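Local coordinates for spike protein P5 (Enterobacteria phage PRD1, PDB 1YQ5) that forms, together with proteins P31 and P2, the spike complexes at the five-fold vertices of the phage capsid and is essential for viral infectivity, at residues Y77-K82 against F88-P93; A34-S39 against L44-A49; C109-L112 against L117-L120; V3-S8 against A55-L60. One frame throughout, in Å; residues are numbered along the deposited sequence.

Interaction 1 (Y77-K82 against F88-P93); sequences YLLRVK and FVVACP
Leu79 and Val90 face each other as a hydrogen-bonded antiparallel pair. Leu79 N gives a nearly straight bond (174°) to Val90 O at 2.9 Å, whereas the return bond from Val90 N to Leu79 O stretches to 3.2 Å. Tyr77 with Cys92 and Val81 with Phe88 repeat this two-bond pattern, making six backbone bonds in all. On the face shared by these pairs, Val90 CG1 stands between its own backbone N and carbonyl carbon (chi1 77°) and rests 3.9 Å from Leu79 CB. The CD1 branch of Leu79 extends to Cys92 SG, 4.2 Å away. The other face holds the non-hydrogen-bonded pairs: Leu78 CD2 meets Ala91 CB at 3.8 Å, and the aliphatic stem of Arg80 passes Val89 with CG 3.8 Å from CG1. Further out, Arg80 NH2 is held by a salt bridge to Asp28. Strand 119-126 bonds to the far edge of strand 76-83, Leu79 packs on Met65 and Val90 on Ile103 of the opposing sheet, and Val89 O is bonded to Thr102 OG1 of a second subunit. The arrangement is a regular antiparallel beta hairpin at a trimer interface, edging the jelly-roll sandwich of the spike protein's C-terminal domain (domain 2).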
loop_
_atom_site.group_PDB
_atom_site.type_symbol
_atom_site.label_atom_id
_atom_site.label_comp_id
_atom_site.label_asym_id
_atom_site.label_seq_id
_atom_site.Cartn_x
_atom_site.Cartn_y
_atom_site.Cartn_z
ATOM N N TYR A 77 -2.538 -6.303 -14.401
ATOM C CA TYR A 77 -3.061 -7.134 -13.338
ATOM C C TYR A 77 -4.061 -6.252 -12.601
ATOM O O TYR A 77 -3.741 -5.123 -12.217
ATOM C CB TYR A 77 -1.947 -7.587 -12.398
ATOM C CG TYR A 77 -1.170 -8.763 -12.941
ATOM C CD1 TYR A 77 -0.077 -8.577 -13.786
ATOM C CD2 TYR A 77 -1.556 -10.065 -12.638
ATOM C CE1 TYR A 77 0.615 -9.672 -14.319
ATOM C CE2 TYR A 77 -0.877 -11.162 -13.165
ATOM C CZ TYR A 77 0.205 -10.960 -14.002
ATOM O OH TYR A 77 0.867 -12.051 -14.516
ATOM N N LEU A 78 -5.278 -6.759 -12.440
ATOM C CA LEU A 78 -6.337 -6.025 -11.761
ATOM C C LEU A 78 -6.572 -6.654 -10.394
ATOM O O LEU A 78 -6.775 -7.865 -10.292
ATOM C CB LEU A 78 -7.630 -6.090 -12.577
ATOM C CG LEU A 78 -7.508 -5.791 -14.072
ATOM C CD1 LEU A 78 -8.883 -5.894 -14.707
ATOM C CD2 LEU A 78 -6.913 -4.402 -14.293
ATOM N N LEU A 79 -6.542 -5.837 -9.347
ATOM C CA LEU A 79 -6.752 -6.352 -7.998
ATOM C C LEU A 79 -7.910 -5.659 -7.308
ATOM O O LEU A 79 -8.122 -4.458 -7.482
ATOM C CB LEU A 79 -5.482 -6.198 -7.159
ATOM C CG LEU A 79 -4.289 -7.054 -7.587
ATOM C CD1 LEU A 79 -3.688 -6.491 -8.858
ATOM C CD2 LEU A 79 -3.244 -7.076 -6.476
ATOM N N ARG A 80 -8.657 -6.422 -6.519
ATOM C CA ARG A 80 -9.799 -5.869 -5.810
ATOM C C ARG A 80 -10.038 -6.504 -4.450
ATOM O O ARG A 80 -9.938 -7.724 -4.286
ATOM C CB ARG A 80 -11.070 -6.024 -6.651
ATOM C CG ARG A 80 -12.325 -5.502 -5.971
ATOM C CD ARG A 80 -13.564 -5.797 -6.809
ATOM N NE ARG A 80 -13.962 -7.199 -6.712
ATOM C CZ ARG A 80 -14.764 -7.809 -7.581
ATOM N NH1 ARG A 80 -15.253 -7.146 -8.629
ATOM N NH2 ARG A 80 -15.101 -9.077 -7.391
ATOM N N VAL A 81 -10.355 -5.651 -3.482
ATOM C CA VAL A 81 -10.665 -6.072 -2.125
ATOM C C VAL A 81 -12.006 -5.437 -1.794
ATOM O O VAL A 81 -12.221 -4.257 -2.075
ATOM C CB VAL A 81 -9.638 -5.552 -1.102
ATOM C CG1 VAL A 81 -10.089 -5.915 0.310
ATOM C CG2 VAL A 81 -8.268 -6.140 -1.388
ATOM N N LYS A 82 -12.908 -6.215 -1.208
ATOM C CA LYS A 82 -14.214 -5.690 -0.844
ATOM C C LYS A 82 -14.558 -5.999 0.600
ATOM O O LYS A 82 -14.105 -6.998 1.157
ATOM C CB LYS A 82 -15.308 -6.291 -1.729
ATOM C CG LYS A 82 -15.098 -6.098 -3.217
ATOM C CD LYS A 82 -16.310 -6.575 -4.003
ATOM C CE LYS A 82 -16.537 -8.061 -3.828
ATOM N NZ LYS A 82 -17.844 -8.502 -4.410
ATOM N N PHE A 88 -12.301 -1.738 -3.166
ATOM C CA PHE A 88 -11.067 -1.008 -3.423
ATOM C C PHE A 88 -10.314 -1.705 -4.540
ATOM O O PHE A 88 -10.161 -2.929 -4.527
ATOM C CB PHE A 88 -10.220 -0.965 -2.152
ATOM C CG PHE A 88 -11.010 -0.609 -0.920
ATOM C CD1 PHE A 88 -11.575 -1.601 -0.129
ATOM C CD2 PHE A 88 -11.217 0.722 -0.574
ATOM C CE1 PHE A 88 -12.340 -1.275 0.990
ATOM C CE2 PHE A 88 -11.980 1.058 0.542
ATOM C CZ PHE A 88 -12.542 0.054 1.327
ATOM N N VAL A 89 -9.833 -0.927 -5.502
ATOM C CA VAL A 89 -9.143 -1.508 -6.642
ATOM C C VAL A 89 -7.853 -0.817 -7.043
ATOM O O VAL A 89 -7.542 0.289 -6.594
ATOM C CB VAL A 89 -10.054 -1.496 -7.881
ATOM C CG1 VAL A 89 -11.368 -2.193 -7.572
ATOM C CG2 VAL A 89 -10.304 -0.059 -8.320
ATOM N N VAL A 90 -7.117 -1.499 -7.913
ATOM C CA VAL A 90 -5.880 -0.986 -8.470
ATOM C C VAL A 90 -5.537 -1.833 -9.691
ATOM O O VAL A 90 -5.865 -3.022 -9.747
ATOM C CB VAL A 90 -4.711 -1.063 -7.461
ATOM C CG1 VAL A 90 -4.183 -2.496 -7.359
ATOM C CG2 VAL A 90 -3.606 -0.114 -7.893
ATOM N N ALA A 91 -4.904 -1.206 -10.674
ATOM C CA ALA A 91 -4.479 -1.896 -11.885
ATOM C C ALA A 91 -2.959 -1.747 -11.927
ATOM O O ALA A 91 -2.440 -0.657 -11.700
ATOM C CB ALA A 91 -5.117 -1.255 -13.110
ATOM N N CYS A 92 -2.250 -2.837 -12.207
ATOM C CA CYS A 92 -0.792 -2.809 -12.241
ATOM C C CYS A 92 -0.246 -3.324 -13.569
ATOM O O CYS A 92 -0.347 -4.515 -13.868
ATOM C CB CYS A 92 -0.234 -3.664 -11.099
ATOM S SG CYS A 92 -0.974 -3.295 -9.479
ATOM N N PRO A 93 0.337 -2.429 -14.385
ATOM C CA PRO A 93 0.890 -2.830 -15.682
ATOM C C PRO A 93 1.925 -3.946 -15.547
ATOM O O PRO A 93 2.876 -3.839 -14.774
ATOM C CB PRO A 93 1.493 -1.531 -16.214
ATOM C CG PRO A 93 0.558 -0.488 -15.652
ATOM C CD PRO A 93 0.388 -0.964 -14.222
#

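Interaction 2 (A34-S39 against L44-A49); sequences ALTVNS and LTKSAA
Ala34 and Lys46 form the nearest backbone pair, yet their CA atoms are 7.6 Å apart, too far for a beta bridge. The two segments are edge strands of different sheets in the jelly-roll sandwich: strand 35-40 borders one sheet and strand 44-46 the other, with a short link between them. Strand 35-40 is itself interrupted by a classic beta bulge, in which Val37 and Asn38 both face Ser8 and the chain turns a corner. The segments therefore meet through side chains and water, with no ladder of backbone hydrogen bonds between them.

Lys46 does most of this work. Its CG is placed between the backbone N and the carbonyl carbon (chi1 61°), and beyond CG the chain runs fully extended, so that the ammonium reaches the start of the facing segment. There NZ donates to two acceptors: Ala34 O at 2.7 Å, approached close to the line of the carbonyl bond (C=O...N 162°), and Thr36 OG1 at 2.8 Å. The threonine hydroxyl is also passed by the lysine stem, with CE 3.4 Å from OG1. Together the two oxygens fix the position of a charge that sits at a partly exposed seam. Thr36 in turn packs on Leu9, and Ala34 on Tyr11, both of the neighbouring strand 5-11. Beyond the strand, Ser47 OG accepts from Ala49 N, an ST turn. At the end near the link, a single water spans the gap, lying 2.8 Å from Ser39 OG and donating to Leu44 O at 2.7 Å.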
loop_
_atom_site.group_PDB
_atom_site.type_symbol
_atom_site.label_atom_id
_atom_site.label_comp_id
_atom_site.label_asym_id
_atom_site.label_seq_id
_atom_site.Cartn_x
_atom_site.Cartn_y
_atom_site.Cartn_z
ATOM N N ALA A 34 -6.704 -22.247 1.062
ATOM C CA ALA A 34 -5.450 -21.506 1.066
ATOM C C ALA A 34 -4.540 -22.007 2.182
ATOM O O ALA A 34 -5.013 -22.488 3.213
ATOM C CB ALA A 34 -5.720 -20.015 1.246
ATOM N N LEU A 35 -3.233 -21.901 1.971
ATOM C CA LEU A 35 -2.270 -22.331 2.978
ATOM C C LEU A 35 -2.091 -21.221 4.009
ATOM O O LEU A 35 -1.801 -20.079 3.657
ATOM C CB LEU A 35 -0.916 -22.638 2.324
ATOM C CG LEU A 35 0.254 -22.943 3.270
ATOM C CD1 LEU A 35 -0.056 -24.192 4.086
ATOM C CD2 LEU A 35 1.529 -23.142 2.467
ATOM N N THR A 36 -2.273 -21.548 5.282
ATOM C CA THR A 36 -2.098 -20.547 6.324
ATOM C C THR A 36 -0.612 -20.417 6.641
ATOM O O THR A 36 0.015 -21.354 7.130
ATOM C CB THR A 36 -2.877 -20.923 7.598
ATOM O OG1 THR A 36 -4.275 -20.989 7.289
ATOM C CG2 THR A 36 -2.655 -19.878 8.696
ATOM N N VAL A 37 -0.051 -19.252 6.339
ATOM C CA VAL A 37 1.364 -18.989 6.580
ATOM C C VAL A 37 1.580 -18.541 8.019
ATOM O O VAL A 37 2.582 -18.878 8.644
ATOM C CB VAL A 37 1.882 -17.893 5.634
ATOM C CG1 VAL A 37 3.329 -17.551 5.970
ATOM C CG2 VAL A 37 1.764 -18.366 4.192
ATOM N N ASN A 38 0.631 -17.777 8.541
ATOM C CA ASN A 38 0.721 -17.287 9.907
ATOM C C ASN A 38 -0.668 -16.866 10.354
ATOM O O ASN A 38 -1.441 -16.304 9.571
ATOM C CB ASN A 38 1.679 -16.090 9.981
ATOM C CG ASN A 38 1.851 -15.564 11.399
ATOM O OD1 ASN A 38 2.359 -16.264 12.281
ATOM N ND2 ASN A 38 1.429 -14.327 11.623
ATOM N N SER A 39 -0.981 -17.146 11.614
ATOM C CA SER A 39 -2.276 -16.806 12.181
ATOM C C SER A 39 -2.082 -16.262 13.593
ATOM O O SER A 39 -1.279 -16.792 14.359
ATOM C CB SER A 39 -3.157 -18.054 12.230
ATOM O OG SER A 39 -4.459 -17.732 12.678
ATOM N N LEU A 44 -9.709 -13.362 12.707
ATOM C CA LEU A 44 -9.634 -13.446 11.251
ATOM C C LEU A 44 -9.397 -14.884 10.821
ATOM O O LEU A 44 -8.376 -15.480 11.162
ATOM C CB LEU A 44 -8.501 -12.559 10.736
ATOM C CG LEU A 44 -8.707 -11.055 10.922
ATOM C CD1 LEU A 44 -7.372 -10.322 10.789
ATOM C CD2 LEU A 44 -9.704 -10.558 9.886
ATOM N N THR A 45 -10.339 -15.437 10.062
ATOM C CA THR A 45 -10.233 -16.817 9.609
ATOM C C THR A 45 -10.587 -16.969 8.131
ATOM O O THR A 45 -11.461 -16.267 7.617
ATOM C CB THR A 45 -11.169 -17.709 10.429
ATOM O OG1 THR A 45 -12.510 -17.231 10.290
ATOM C CG2 THR A 45 -10.790 -17.664 11.905
ATOM N N LYS A 46 -9.910 -17.890 7.452
ATOM C CA LYS A 46 -10.165 -18.130 6.037
ATOM C C LYS A 46 -11.460 -18.911 5.848
ATOM O O LYS A 46 -11.832 -19.727 6.692
ATOM C CB LYS A 46 -8.999 -18.904 5.412
ATOM C CG LYS A 46 -8.751 -20.286 6.019
ATOM C CD LYS A 46 -7.439 -20.885 5.516
ATOM C CE LYS A 46 -7.179 -22.266 6.118
ATOM N NZ LYS A 46 -5.823 -22.780 5.760
ATOM N N SER A 47 -12.144 -18.655 4.739
ATOM C CA SER A 47 -13.391 -19.349 4.441
ATOM C C SER A 47 -13.616 -19.352 2.934
ATOM O O SER A 47 -12.865 -18.726 2.181
ATOM C CB SER A 47 -14.573 -18.646 5.111
ATOM O OG SER A 47 -14.986 -17.531 4.333
ATOM N N ALA A 48 -14.657 -20.050 2.499
ATOM C CA ALA A 48 -14.985 -20.118 1.086
ATOM C C ALA A 48 -15.398 -18.742 0.558
ATOM O O ALA A 48 -15.371 -18.508 -0.643
ATOM C CB ALA A 48 -16.110 -21.128 0.858
ATOM N N ALA A 49 -15.771 -17.839 1.463
ATOM C CA ALA A 49 -16.201 -16.489 1.082
ATOM C C ALA A 49 -15.053 -15.472 1.036
ATOM O O ALA A 49 -15.136 -14.469 0.333
ATOM C CB ALA A 49 -17.281 -15.998 2.046
HETATM O O HOH W 1 -7.156 -17.826 11.832
#

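Interaction 3 (C109-L112 against L117-L120); sequences CNVL and LDVL
Asp118 reaches across to Val111 and Leu112, and its side chain can be followed outward atom by atom. CB lies 4.0 Å from Val111 CG1, the methyl that marks one flank of the approach. With chi1 at -55°, CG stands anti to the carbonyl carbon and the carboxylate is brought against the backbone N of Leu112. OD1 accepts from Leu112 N at 2.8 Å, with an N-H...O angle of 158°; the donor arrives on the syn side but 32° out of the carboxylate plane. OD2 comes against Val111 CG1 at 3.2 Å and also takes hydrogen bonds from Gly113 N and Val114 N in the connecting loop. The carboxylate thus collects backbone N-H groups from three successive residues, an arrangement that would be expected to stabilise its negative charge and that is consistent with a well-defined bend in the loop.

Two apolar contacts lie beyond this grip. At the loop end, Leu112 CD1 touches Leu117 CD1 at 3.9 Å, both leucines being exposed. At the strand end, the buried Cys109 SG meets Leu120 CD2 at 4.2 Å. Asp118 is also the centre of an inverse gamma turn, which leads the chain into strand 119-126.

The loop crosses from strand 100-109, at the edge of one sheet, to strand 119-126 in the facing sheet. Tyr83, from strand 76-83, lies against Cys109, Val111, Asp118 and Leu120, and Leu53 of strand 51-53 fills in beside Cys109, Val111 and Leu120.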
loop_
_atom_site.group_PDB
_atom_site.type_symbol
_atom_site.label_atom_id
_atom_site.label_comp_id
_atom_site.label_asym_id
_atom_site.label_seq_id
_atom_site.Cartn_x
_atom_site.Cartn_y
_atom_site.Cartn_z
ATOM N N CYS A 109 -13.317 -1.315 9.327
ATOM C CA CYS A 109 -14.310 -2.349 9.076
ATOM C C CYS A 109 -15.336 -2.405 10.189
ATOM O O CYS A 109 -14.987 -2.582 11.361
ATOM C CB CYS A 109 -13.648 -3.729 8.974
ATOM S SG CYS A 109 -12.516 -3.940 7.589
ATOM N N ASN A 110 -16.601 -2.245 9.825
ATOM C CA ASN A 110 -17.665 -2.344 10.807
ATOM C C ASN A 110 -18.119 -3.796 10.757
ATOM O O ASN A 110 -18.431 -4.315 9.685
ATOM C CB ASN A 110 -18.837 -1.427 10.451
ATOM C CG ASN A 110 -19.990 -1.568 11.425
ATOM O OD1 ASN A 110 -19.805 -1.458 12.635
ATOM N ND2 ASN A 110 -21.184 -1.815 10.903
ATOM N N VAL A 111 -18.136 -4.456 11.908
ATOM C CA VAL A 111 -18.563 -5.845 11.971
ATOM C C VAL A 111 -19.979 -5.875 12.533
ATOM O O VAL A 111 -20.206 -5.501 13.680
ATOM C CB VAL A 111 -17.624 -6.669 12.871
ATOM C CG1 VAL A 111 -18.155 -8.091 13.025
ATOM C CG2 VAL A 111 -16.224 -6.686 12.260
ATOM N N LEU A 112 -20.926 -6.312 11.712
ATOM C CA LEU A 112 -22.328 -6.368 12.104
ATOM C C LEU A 112 -22.671 -7.558 12.989
ATOM O O LEU A 112 -23.674 -7.536 13.704
ATOM C CB LEU A 112 -23.208 -6.412 10.854
ATOM C CG LEU A 112 -23.094 -5.218 9.905
ATOM C CD1 LEU A 112 -23.709 -5.564 8.561
ATOM C CD2 LEU A 112 -23.780 -4.006 10.520
ATOM N N LEU A 117 -21.919 -11.441 6.082
ATOM C CA LEU A 117 -21.723 -10.042 5.695
ATOM C C LEU A 117 -20.360 -9.491 6.127
ATOM O O LEU A 117 -19.775 -8.653 5.430
ATOM C CB LEU A 117 -22.818 -9.163 6.301
ATOM C CG LEU A 117 -24.243 -9.409 5.813
ATOM C CD1 LEU A 117 -25.213 -8.526 6.589
ATOM C CD2 LEU A 117 -24.322 -9.128 4.320
ATOM N N ASP A 118 -19.866 -9.952 7.275
ATOM C CA ASP A 118 -18.585 -9.489 7.806
ATOM C C ASP A 118 -17.427 -10.300 7.238
ATOM O O ASP A 118 -16.778 -11.068 7.951
ATOM C CB ASP A 118 -18.580 -9.584 9.336
ATOM C CG ASP A 118 -19.739 -8.838 9.968
ATOM O OD1 ASP A 118 -20.108 -7.767 9.442
ATOM O OD2 ASP A 118 -20.271 -9.314 10.996
ATOM N N VAL A 119 -17.161 -10.114 5.952
ATOM C CA VAL A 119 -16.094 -10.854 5.301
ATOM C C VAL A 119 -15.329 -10.019 4.287
ATOM O O VAL A 119 -15.916 -9.289 3.495
ATOM C CB VAL A 119 -16.653 -12.109 4.580
ATOM C CG1 VAL A 119 -17.732 -11.702 3.590
ATOM C CG2 VAL A 119 -15.529 -12.848 3.851
ATOM N N LEU A 120 -14.008 -10.123 4.338
ATOM C CA LEU A 120 -13.154 -9.420 3.395
ATOM C C LEU A 120 -13.111 -10.318 2.164
ATOM O O LEU A 120 -12.746 -11.493 2.267
ATOM C CB LEU A 120 -11.748 -9.257 3.974
ATOM C CG LEU A 120 -11.601 -8.272 5.138
ATOM C CD1 LEU A 120 -10.255 -8.463 5.813
ATOM C CD2 LEU A 120 -11.746 -6.849 4.616
#

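Interaction 4 (V3-S8 against A55-L60); sequences VTDALS and AGKSGL
Lys57 and Asp5 carry the contact, and between them lies nearly all the surface it buries. Their CA atoms are 9.1 Å apart, close to twice the usual strand spacing, although Lys57 itself lies in the loop before strand 59-68. Strand 135-142 runs between strands 5-11 and 59-68 in this sheet, and its Lys142 packs on both residues. The two side chains approach from opposite directions. Lys57 bends at chi2 (-69°) and then runs straight to its ammonium, which meets Asp5 OD1 in a salt bridge of 2.9 Å. NZ is 3.5 Å from OD2, so the approach is distinctly one-sided. It comes on the syn side of OD1, 23° out of the carboxylate plane.

Thr4 takes a smaller part from within the same segment as the aspartate. Its OG1 donates to Asp5 OD1 at 2.6 Å, on the anti side and 27° out of the plane, from the face opposite to that used by the lysine. The other oxygen, OD2, accepts from Gly43 N, in the link between strands 35-40 and 44-46. Near the start of the segment, Val3 N is bonded to Asn144 OD1 of a neighbouring subunit, which brings the N-terminal stretch into the trimer interface.

One carboxylate thus collects three donors, two on OD1 and one on OD2, which leaves its rotation well defined. For a buried aspartate, the lysine charge and the two neutral donors together would be expected to favour the ionised form.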
loop_
_atom_site.group_PDB
_atom_site.type_symbol
_atom_site.label_atom_id
_atom_site.label_comp_id
_atom_site.label_asym_id
_atom_site.label_seq_id
_atom_site.Cartn_x
_atom_site.Cartn_y
_atom_site.Cartn_z
ATOM N N VAL A 3 -0.253 -7.222 17.273
ATOM C CA VAL A 3 -1.662 -7.064 16.932
ATOM C C VAL A 3 -2.479 -8.176 17.579
ATOM O O VAL A 3 -1.952 -9.242 17.904
ATOM C CB VAL A 3 -1.862 -7.098 15.403
ATOM C CG1 VAL A 3 -1.005 -6.027 14.749
ATOM C CG2 VAL A 3 -1.501 -8.464 14.856
ATOM N N THR A 4 -3.769 -7.929 17.762
ATOM C CA THR A 4 -4.646 -8.912 18.393
ATOM C C THR A 4 -5.073 -10.019 17.438
ATOM O O THR A 4 -5.237 -11.172 17.844
ATOM C CB THR A 4 -5.912 -8.240 18.946
ATOM O OG1 THR A 4 -6.658 -7.671 17.865
ATOM C CG2 THR A 4 -5.540 -7.134 19.929
ATOM N N ASP A 5 -5.257 -9.669 16.170
ATOM C CA ASP A 5 -5.677 -10.644 15.176
ATOM C C ASP A 5 -4.995 -10.418 13.842
ATOM O O ASP A 5 -4.793 -9.280 13.419
ATOM C CB ASP A 5 -7.191 -10.582 14.980
ATOM C CG ASP A 5 -7.947 -10.722 16.280
ATOM O OD1 ASP A 5 -8.083 -9.712 17.003
ATOM O OD2 ASP A 5 -8.390 -11.846 16.582
ATOM N N ALA A 6 -4.646 -11.515 13.182
ATOM C CA ALA A 6 -3.993 -11.443 11.882
ATOM C C ALA A 6 -4.070 -12.795 11.202
ATOM O O ALA A 6 -4.194 -13.833 11.858
ATOM C CB ALA A 6 -2.532 -11.020 12.043
ATOM N N LEU A 7 -4.004 -12.776 9.878
ATOM C CA LEU A 7 -4.043 -13.999 9.095
ATOM C C LEU A 7 -3.269 -13.752 7.808
ATOM O O LEU A 7 -3.509 -12.770 7.117
ATOM C CB LEU A 7 -5.490 -14.378 8.770
ATOM C CG LEU A 7 -5.669 -15.667 7.969
ATOM C CD1 LEU A 7 -5.149 -16.831 8.792
ATOM C CD2 LEU A 7 -7.143 -15.879 7.629
ATOM N N SER A 8 -2.327 -14.638 7.507
ATOM C CA SER A 8 -1.523 -14.524 6.298
ATOM C C SER A 8 -1.688 -15.825 5.521
ATOM O O SER A 8 -1.483 -16.914 6.063
ATOM C CB SER A 8 -0.055 -14.284 6.664
ATOM O OG SER A 8 0.719 -14.020 5.505
ATOM N N ALA A 55 -17.405 -11.723 15.262
ATOM C CA ALA A 55 -18.280 -10.743 15.890
ATOM C C ALA A 55 -17.508 -9.949 16.939
ATOM O O ALA A 55 -16.665 -10.498 17.645
ATOM C CB ALA A 55 -19.472 -11.450 16.542
ATOM N N GLY A 56 -17.798 -8.655 17.028
ATOM C CA GLY A 56 -17.132 -7.810 18.001
ATOM C C GLY A 56 -15.771 -7.302 17.561
ATOM O O GLY A 56 -15.093 -6.622 18.331
ATOM N N LYS A 57 -15.378 -7.599 16.325
ATOM C CA LYS A 57 -14.069 -7.181 15.828
ATOM C C LYS A 57 -14.045 -5.930 14.944
ATOM O O LYS A 57 -13.205 -5.822 14.054
ATOM C CB LYS A 57 -13.401 -8.342 15.079
ATOM C CG LYS A 57 -13.020 -9.537 15.960
ATOM C CD LYS A 57 -11.883 -9.194 16.917
ATOM C CE LYS A 57 -11.559 -10.355 17.853
ATOM N NZ LYS A 57 -10.388 -10.034 18.734
ATOM N N SER A 58 -14.951 -4.984 15.179
ATOM C CA SER A 58 -14.942 -3.761 14.381
ATOM C C SER A 58 -13.616 -3.052 14.655
ATOM O O SER A 58 -13.067 -3.161 15.749
ATOM C CB SER A 58 -16.105 -2.844 14.778
ATOM O OG SER A 58 -17.349 -3.393 14.381
ATOM N N GLY A 59 -13.095 -2.339 13.666
ATOM C CA GLY A 59 -11.838 -1.644 13.873
ATOM C C GLY A 59 -11.069 -1.368 12.597
ATOM O O GLY A 59 -11.619 -1.445 11.492
ATOM N N LEU A 60 -9.788 -1.044 12.754
ATOM C CA LEU A 60 -8.921 -0.738 11.624
ATOM C C LEU A 60 -8.153 -1.977 11.203
ATOM O O LEU A 60 -7.584 -2.685 12.040
ATOM C CB LEU A 60 -7.939 0.373 11.998
ATOM C CG LEU A 60 -8.556 1.751 12.248
ATOM C CD1 LEU A 60 -7.510 2.688 12.833
ATOM C CD2 LEU A 60 -9.103 2.309 10.933
#

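From the N terminus, interaction 4 closes the longest loop, bringing the first strand, 5-11, to the entry of strand 59-68. Interaction 2 is nested inside that loop, closing the short link from strand 35-40 to strand 44-46 and so joining edge strands of the two sheets. The two touch where Ser8 pairs with the bulge at Val37 and Asn38. Interactions 1 and 3 follow in series and close local turns: a hairpin within one sheet, then the crossing from strand 100-109 to strand 119-126. Interaction 3 borders interaction 4 through backbone pairing of Cys109 with Gly59, and meets interaction 1 where Leu120 packs against Lys82. No contacts cross in sequence.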